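PDB 2G2Q: glutaredoxin-2 from Vaccinia virus, which passes disulfide bonds from a membrane-associated viral partner to virion membrane proteins and is necessary for virion morphogenesis and virus replication. Local coordinates for residues S14-E17 against N18-A22. Residues are numbered along the deposited sequence; the frame is centred on the assembly and turned at random.
Sequences SICE and NVSDA
Ser20 N donates to Cys16 O over 2.8 Å with an almost straight N-H...O angle of 176°, one of four successive i to i+4 bonds that carry the first turns of helix 14-24. The other three rungs run from Asn18 N to Ser14 O, from Val19 N to Ile15 O and from Asp21 N to Glu17 O. The Cys16 carbonyl has a second polar neighbour, the hydroxyl of Ser20. With OG beside its own backbone N (chi1 -64°), this side chain folds back along the helix and brings OG to 3.1 Å from Cys16 O. OG is hydrogen-bonded to NE2 of His34 on strand 30-36, its main polar partner. The same hydroxyl lies 4.3 Å from Cys16 SG.

Apolar contact falls on a different side of the helix. Val19 holds CG2 beside its backbone N and CG1 anti to it (chi1 172°), an arrangement that sets CG2 against the oxygen end of the Ile15 carbonyl, 3.4 Å from O. Beyond the helix, Val19 packs on Val71 and Ile73 of strand 71-77 and on Val102, while Ile15 touches Tyr69 and Phe94. Glu17 and Asp21 belong to a more exposed side.

The stretch opens the helix of the beta-alpha-beta unit made with strands 3-9 and 30-36, the N-terminal part of a thioredoxin fold. Cys13 and Cys16 form the redox-active disulfide, absent from this structure; the second cysteine therefore sits in the first helical turn, buried, with its carbonyl tied into the backbone ladder. Regular hydrogen bonding here is consistent with a well-ordered main chain at Cys16, and the link from Ser20 to His34 joins the turn that follows it to the neighbouring strand.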
loop_
_atom_site.group_PDB
_atom_site.type_symbol
_atom_site.label_atom_id
_atom_site.label_comp_id
_atom_site.label_asym_id
_atom_site.label_seq_id
_atom_site.Cartn_x
_atom_site.Cartn_y
_atom_site.Cartn_z
ATOM N N SER A 14 7.241 -7.738 6.133
ATOM C CA SER A 14 7.098 -6.831 7.265
ATOM C C SER A 14 6.382 -5.519 6.951
ATOM O O SER A 14 5.547 -5.067 7.737
ATOM C CB SER A 14 8.473 -6.553 7.850
ATOM O OG SER A 14 9.031 -7.775 8.290
ATOM N N ILE A 15 6.702 -4.921 5.807
ATOM C CA ILE A 15 6.195 -3.601 5.475
ATOM C C ILE A 15 4.681 -3.633 5.274
ATOM O O ILE A 15 3.944 -2.951 5.979
ATOM C CB ILE A 15 6.980 -2.952 4.288
ATOM C CG1 ILE A 15 8.321 -2.395 4.790
ATOM C CG2 ILE A 15 6.200 -1.810 3.641
ATOM C CD1 ILE A 15 9.351 -3.459 5.223
ATOM N N CYS A 16 4.214 -4.459 4.354
ATOM C CA CYS A 16 2.783 -4.550 4.123
ATOM C C CYS A 16 2.030 -5.033 5.372
ATOM O O CYS A 16 0.945 -4.528 5.676
ATOM C CB CYS A 16 2.489 -5.409 2.902
ATOM S SG CYS A 16 0.754 -5.469 2.491
ATOM N N GLU A 17 2.626 -5.971 6.108
ATOM C CA GLU A 17 2.102 -6.427 7.395
ATOM C C GLU A 17 1.952 -5.329 8.448
ATOM O O GLU A 17 0.908 -5.238 9.100
ATOM C CB GLU A 17 2.947 -7.564 7.952
ATOM C CG GLU A 17 2.606 -8.917 7.348
ATOM C CD GLU A 17 3.678 -9.970 7.583
ATOM O OE1 GLU A 17 4.663 -9.698 8.307
ATOM O OE2 GLU A 17 3.518 -11.086 7.047
ATOM N N ASN A 18 2.977 -4.490 8.617
ATOM C CA ASN A 18 2.862 -3.360 9.556
ATOM C C ASN A 18 1.827 -2.325 9.134
ATOM O O ASN A 18 1.122 -1.765 9.962
ATOM C CB ASN A 18 4.223 -2.715 9.842
ATOM C CG ASN A 18 5.111 -3.611 10.672
ATOM O OD1 ASN A 18 6.267 -3.856 10.324
ATOM N ND2 ASN A 18 4.564 -4.145 11.761
ATOM N N VAL A 19 1.724 -2.094 7.839
ATOM C CA VAL A 19 0.694 -1.208 7.331
ATOM C C VAL A 19 -0.711 -1.782 7.570
ATOM O O VAL A 19 -1.551 -1.097 8.138
ATOM C CB VAL A 19 0.942 -0.845 5.870
ATOM C CG1 VAL A 19 -0.245 -0.068 5.303
ATOM C CG2 VAL A 19 2.224 -0.018 5.767
ATOM N N SER A 20 -0.952 -3.041 7.186
ATOM C CA SER A 20 -2.231 -3.702 7.495
ATOM C C SER A 20 -2.577 -3.649 8.970
ATOM O O SER A 20 -3.736 -3.411 9.327
ATOM C CB SER A 20 -2.228 -5.158 7.047
ATOM O OG SER A 20 -2.105 -5.231 5.638
ATOM N N ASP A 21 -1.582 -3.892 9.821
ATOM C CA ASP A 21 -1.764 -3.828 11.265
ATOM C C ASP A 21 -2.312 -2.491 11.718
ATOM O O ASP A 21 -3.286 -2.445 12.469
ATOM C CB ASP A 21 -0.466 -4.133 11.989
ATOM C CG ASP A 21 -0.264 -5.607 12.198
ATOM O OD1 ASP A 21 -0.719 -6.402 11.342
ATOM O OD2 ASP A 21 0.335 -5.979 13.232
ATOM N N ALA A 22 -1.684 -1.414 11.246
ATOM C CA ALA A 22 -2.101 -0.055 11.553
ATOM C C ALA A 22 -3.513 0.175 11.036
ATOM O O ALA A 22 -4.359 0.745 11.730
ATOM C CB ALA A 22 -1.147 0.941 10.923
#